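Fusion DH (Streptomyces sp. MJ635-86F5, PDB 6K97) is an engineered fusion of a split polyketide synthase dehydratase domain from cremimycin biosynthesis, with a double hot dog fold, that probably dehydrates acyl chains tethered to a carrier protein. Local coordinates at residues 117-131 against 138-150. Residues are numbered along the deposited sequence; the frame is centred on the assembly and turned at random.
Sequences VGPADPSGARSLTIR and RLWVEHADGSIGP
Arg131 and Trp140 make the main side-chain contact between residues 117-131 and 138-150. The guanidinium lies flat on the indole, with planes 3° apart. Arg131 CZ sits 3.6 Å from the centroid of the five-membered ring of Trp140, a cation-pi contact over the face. The Arg131 chain runs straight from CG to NE (chi3 -177°), which lays its methylenes along the indole as well, CG reaching Trp140 CE3 at 3.6 Å. Arg131 NH1 donates to the carbonyl of Glu42 of the second subunit, so the stack lies at the subunit interface. Without the indole, as with an alanine here, the guanidinium would probably lose the cover on one face and be freer to turn away from Glu42 of the second subunit.

Backbone bonds join strands 126-131 and 141-149 in antiparallel register. Arg126 and Ile148 bond in both directions, with Arg126 N to Ile148 O at 2.9 Å. Leu128 and Gly146 form the next hydrogen-bonded pair. Ile130 O then accepts two bonds, from His143 N at 2.8 Å and Ala144 N at 3.2 Å. This is a classic beta bulge.

Apolar contacts gather on the face bearing Leu128, Ile130, Ala144 and Ile148. Leu128 CD1 meets Ile148 CG2 at 3.9 Å, the two side chains crossing at about a right angle. Ile148 CD1 reaches Val117 CG1 at 4.1 Å. Helix 75-88 packs on this face through Ala82 and Ala85 against Leu128. On the other face, the methyl CG2 of Thr129 meets Glu142 OE1 at 3.3 Å.

The contact is a bulged beta hairpin in the first dehydratase part of the fusion. The hairpin belongs to the double hot dog fold of the dehydratase, in which its strands pack against helix 75-88.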
loop_
_atom_site.group_PDB
_atom_site.type_symbol
_atom_site.label_atom_id
_atom_site.label_comp_id
_atom_site.label_asym_id
_atom_site.label_seq_id
_atom_site.Cartn_x
_atom_site.Cartn_y
_atom_site.Cartn_z
ATOM N N VAL A 117 -4.224 4.326 7.170
ATOM C CA VAL A 117 -3.990 5.080 8.371
ATOM C C VAL A 117 -2.971 6.223 8.175
ATOM O O VAL A 117 -1.847 6.021 7.681
ATOM C CB VAL A 117 -3.478 4.134 9.416
ATOM C CG1 VAL A 117 -3.167 4.864 10.707
ATOM C CG2 VAL A 117 -4.510 3.055 9.638
ATOM N N GLY A 118 -3.343 7.412 8.598
ATOM C CA GLY A 118 -2.456 8.558 8.553
ATOM C C GLY A 118 -1.365 8.480 9.604
ATOM O O GLY A 118 -1.360 7.572 10.464
ATOM N N PRO A 119 -0.421 9.436 9.538
ATOM C CA PRO A 119 0.621 9.615 10.558
ATOM C C PRO A 119 0.054 10.120 11.857
ATOM O O PRO A 119 -1.034 10.667 11.865
ATOM C CB PRO A 119 1.531 10.716 9.970
ATOM C CG PRO A 119 0.926 11.119 8.650
ATOM C CD PRO A 119 -0.436 10.532 8.537
ATOM N N ALA A 120 0.804 9.962 12.940
ATOM C CA ALA A 120 0.390 10.403 14.258
ATOM C C ALA A 120 0.510 11.908 14.430
ATOM O O ALA A 120 1.498 12.468 14.039
ATOM C CB ALA A 120 1.215 9.700 15.335
ATOM N N ASP A 121 -0.551 12.524 14.935
ATOM C CA ASP A 121 -0.579 13.770 15.695
ATOM C C ASP A 121 0.503 13.825 16.741
ATOM O O ASP A 121 0.972 12.794 17.167
ATOM C CB ASP A 121 -1.848 13.719 16.624
ATOM C CG ASP A 121 -2.996 14.457 16.107
ATOM O OD1 ASP A 121 -2.887 15.081 15.048
ATOM O OD2 ASP A 121 -4.032 14.435 16.784
ATOM N N PRO A 122 0.752 15.016 17.300
ATOM C CA PRO A 122 1.500 15.164 18.543
ATOM C C PRO A 122 0.845 14.451 19.725
ATOM O O PRO A 122 1.535 14.015 20.630
ATOM C CB PRO A 122 1.520 16.691 18.770
ATOM C CG PRO A 122 1.418 17.271 17.408
ATOM C CD PRO A 122 0.480 16.327 16.680
ATOM N N SER A 123 -0.466 14.330 19.728
ATOM C CA SER A 123 -1.152 13.558 20.768
ATOM C C SER A 123 -1.139 12.065 20.484
ATOM O O SER A 123 -1.574 11.299 21.313
ATOM C CB SER A 123 -2.622 14.041 20.898
ATOM O OG SER A 123 -3.361 13.723 19.699
ATOM N N GLY A 124 -0.744 11.646 19.277
ATOM C CA GLY A 124 -0.757 10.200 18.911
ATOM C C GLY A 124 -1.977 9.695 18.131
ATOM O O GLY A 124 -2.060 8.528 17.801
ATOM N N ALA A 125 -2.930 10.576 17.858
ATOM C CA ALA A 125 -4.118 10.226 17.092
ATOM C C ALA A 125 -3.798 10.205 15.595
ATOM O O ALA A 125 -3.007 11.002 15.106
ATOM C CB ALA A 125 -5.239 11.209 17.358
ATOM N N ARG A 126 -4.481 9.300 14.891
ATOM C CA ARG A 126 -4.309 9.076 13.465
ATOM C C ARG A 126 -5.661 9.021 12.766
ATOM O O ARG A 126 -6.564 8.432 13.269
ATOM C CB ARG A 126 -3.610 7.755 13.246
ATOM C CG ARG A 126 -2.201 7.660 13.839
ATOM C CD ARG A 126 -1.766 6.199 13.835
ATOM N NE ARG A 126 -0.407 5.965 14.309
ATOM C CZ ARG A 126 0.665 5.959 13.534
ATOM N NH1 ARG A 126 0.573 6.163 12.227
ATOM N NH2 ARG A 126 1.812 5.705 14.047
ATOM N N SER A 127 -5.773 9.585 11.580
ATOM C CA SER A 127 -6.975 9.381 10.799
ATOM C C SER A 127 -6.995 7.915 10.290
ATOM O O SER A 127 -5.960 7.254 10.148
ATOM C CB SER A 127 -6.962 10.297 9.619
ATOM O OG SER A 127 -6.026 9.759 8.693
ATOM N N LEU A 128 -8.169 7.427 10.011
ATOM C CA LEU A 128 -8.348 6.071 9.505
ATOM C C LEU A 128 -9.485 6.103 8.461
ATOM O O LEU A 128 -10.476 6.751 8.695
ATOM C CB LEU A 128 -8.710 5.107 10.640
ATOM C CG LEU A 128 -8.971 3.662 10.220
ATOM C CD1 LEU A 128 -8.420 2.670 11.221
ATOM C CD2 LEU A 128 -10.444 3.387 9.979
ATOM N N THR A 129 -9.324 5.394 7.356
ATOM C CA THR A 129 -10.372 5.228 6.344
ATOM C C THR A 129 -10.433 3.809 5.790
ATOM O O THR A 129 -9.402 3.175 5.643
ATOM C CB THR A 129 -10.088 6.138 5.136
ATOM O OG1 THR A 129 -9.719 7.413 5.641
ATOM C CG2 THR A 129 -11.272 6.285 4.270
ATOM N N ILE A 130 -11.638 3.360 5.445
ATOM C CA ILE A 130 -11.861 2.036 4.846
ATOM C C ILE A 130 -12.678 2.185 3.572
ATOM O O ILE A 130 -13.715 2.886 3.516
ATOM C CB ILE A 130 -12.597 1.105 5.789
ATOM C CG1 ILE A 130 -11.894 1.039 7.165
ATOM C CG2 ILE A 130 -12.670 -0.274 5.186
ATOM C CD1 ILE A 130 -12.645 0.264 8.239
ATOM N N ARG A 131 -12.164 1.590 2.524
ATOM C CA ARG A 131 -12.666 1.818 1.187
ATOM C C ARG A 131 -12.491 0.551 0.352
ATOM O O ARG A 131 -11.694 -0.324 0.706
ATOM C CB ARG A 131 -11.927 2.965 0.517
ATOM C CG ARG A 131 -10.484 2.574 0.170
ATOM C CD ARG A 131 -9.688 3.632 -0.527
ATOM N NE ARG A 131 -8.373 3.103 -0.867
ATOM C CZ ARG A 131 -7.454 3.763 -1.599
ATOM N NH1 ARG A 131 -6.285 3.185 -1.838
ATOM N NH2 ARG A 131 -7.692 4.978 -2.110
ATOM N N ARG A 138 -12.859 1.076 -11.312
ATOM C CA ARG A 138 -11.771 2.009 -10.979
ATOM C C ARG A 138 -11.978 2.799 -9.689
ATOM O O ARG A 138 -11.016 3.105 -9.010
ATOM C CB ARG A 138 -11.557 3.010 -12.122
ATOM C CG ARG A 138 -10.721 2.485 -13.282
ATOM C CD ARG A 138 -10.489 3.555 -14.350
ATOM N NE ARG A 138 -11.653 3.771 -15.219
ATOM C CZ ARG A 138 -12.635 4.649 -15.003
ATOM N NH1 ARG A 138 -13.625 4.740 -15.885
ATOM N NH2 ARG A 138 -12.644 5.442 -13.923
ATOM N N LEU A 139 -13.216 3.146 -9.360
ATOM C CA LEU A 139 -13.429 4.182 -8.373
ATOM C C LEU A 139 -13.686 3.645 -6.983
ATOM O O LEU A 139 -14.532 2.788 -6.770
ATOM C CB LEU A 139 -14.538 5.110 -8.832
ATOM C CG LEU A 139 -14.166 5.877 -10.127
ATOM C CD1 LEU A 139 -15.343 6.743 -10.572
ATOM C CD2 LEU A 139 -12.888 6.727 -10.030
ATOM N N TRP A 140 -12.918 4.167 -6.032
ATOM C CA TRP A 140 -12.984 3.737 -4.660
ATOM C C TRP A 140 -14.260 4.211 -4.046
ATOM O O TRP A 140 -14.683 5.287 -4.357
ATOM C CB TRP A 140 -11.836 4.323 -3.860
ATOM C CG TRP A 140 -10.531 3.761 -4.223
ATOM C CD1 TRP A 140 -9.538 4.381 -4.948
ATOM C CD2 TRP A 140 -10.046 2.458 -3.905
ATOM N NE1 TRP A 140 -8.453 3.544 -5.063
ATOM C CE2 TRP A 140 -8.735 2.359 -4.439
ATOM C CE3 TRP A 140 -10.584 1.367 -3.219
ATOM C CZ2 TRP A 140 -7.976 1.206 -4.343
ATOM C CZ3 TRP A 140 -9.815 0.219 -3.087
ATOM C CH2 TRP A 140 -8.502 0.152 -3.655
ATOM N N VAL A 141 -14.874 3.377 -3.204
ATOM C CA VAL A 141 -16.025 3.758 -2.424
ATOM C C VAL A 141 -15.610 3.727 -0.972
ATOM O O VAL A 141 -15.047 2.748 -0.525
ATOM C CB VAL A 141 -17.177 2.780 -2.626
ATOM C CG1 VAL A 141 -18.376 3.195 -1.794
ATOM C CG2 VAL A 141 -17.524 2.688 -4.111
ATOM N N GLU A 142 -15.880 4.812 -0.258
ATOM C CA GLU A 142 -15.554 4.941 1.150
ATOM C C GLU A 142 -16.698 4.361 2.000
ATOM O O GLU A 142 -17.832 4.786 1.853
ATOM C CB GLU A 142 -15.303 6.411 1.517
ATOM C CG GLU A 142 -14.854 6.556 2.981
ATOM C CD GLU A 142 -14.418 7.974 3.399
ATOM O OE1 GLU A 142 -13.342 8.433 2.953
ATOM O OE2 GLU A 142 -15.149 8.612 4.202
ATOM N N HIS A 143 -16.390 3.350 2.823
ATOM C CA HIS A 143 -17.369 2.733 3.698
ATOM C C HIS A 143 -17.266 3.229 5.144
ATOM O O HIS A 143 -18.241 3.255 5.878
ATOM C CB HIS A 143 -17.188 1.207 3.676
ATOM C CG HIS A 143 -17.213 0.618 2.301
ATOM N ND1 HIS A 143 -18.305 0.722 1.475
ATOM C CD2 HIS A 143 -16.254 -0.029 1.584
ATOM C CE1 HIS A 143 -18.028 0.147 0.314
ATOM N NE2 HIS A 143 -16.782 -0.306 0.352
ATOM N N ALA A 144 -16.076 3.638 5.566
ATOM C CA ALA A 144 -15.918 4.113 6.930
ATOM C C ALA A 144 -14.763 5.014 7.063
ATOM O O ALA A 144 -13.774 4.913 6.313
ATOM C CB ALA A 144 -15.748 2.951 7.882
ATOM N N ASP A 145 -14.869 5.925 8.023
ATOM C CA ASP A 145 -13.681 6.660 8.459
ATOM C C ASP A 145 -13.768 7.060 9.920
ATOM O O ASP A 145 -14.827 6.934 10.563
ATOM C CB ASP A 145 -13.397 7.844 7.532
ATOM C CG ASP A 145 -14.461 8.832 7.493
ATOM O OD1 ASP A 145 -15.414 8.774 8.288
ATOM O OD2 ASP A 145 -14.342 9.695 6.632
ATOM N N GLY A 146 -12.666 7.504 10.455
ATOM C CA GLY A 146 -12.606 7.782 11.888
ATOM C C GLY A 146 -11.170 7.982 12.302
ATOM O O GLY A 146 -10.344 8.454 11.534
ATOM N N SER A 147 -10.907 7.708 13.556
ATOM C CA SER A 147 -9.577 7.896 14.093
ATOM C C SER A 147 -9.276 6.875 15.172
ATOM O O SER A 147 -10.191 6.338 15.819
ATOM C CB SER A 147 -9.407 9.291 14.669
ATOM O OG SER A 147 -10.554 9.618 15.390
ATOM N N ILE A 148 -7.992 6.615 15.333
ATOM C CA ILE A 148 -7.484 5.702 16.323
ATOM C C ILE A 148 -6.411 6.443 17.122
ATOM O O ILE A 148 -5.847 7.395 16.625
ATOM C CB ILE A 148 -6.901 4.443 15.686
ATOM C CG1 ILE A 148 -5.738 4.790 14.747
ATOM C CG2 ILE A 148 -7.976 3.727 14.918
ATOM C CD1 ILE A 148 -5.090 3.581 14.069
ATOM N N GLY A 149 -6.193 6.042 18.370
ATOM C CA GLY A 149 -5.229 6.730 19.251
ATOM C C GLY A 149 -5.260 6.145 20.655
ATOM O O GLY A 149 -5.742 5.016 20.817
ATOM N N PRO A 150 -4.787 6.901 21.669
ATOM C CA PRO A 150 -4.697 6.502 23.106
ATOM C C PRO A 150 -5.972 6.444 23.911
ATOM O O PRO A 150 -6.807 7.309 23.702
ATOM C CB PRO A 150 -3.781 7.591 23.701
ATOM C CG PRO A 150 -2.917 8.001 22.553
ATOM C CD PRO A 150 -3.860 8.024 21.389
#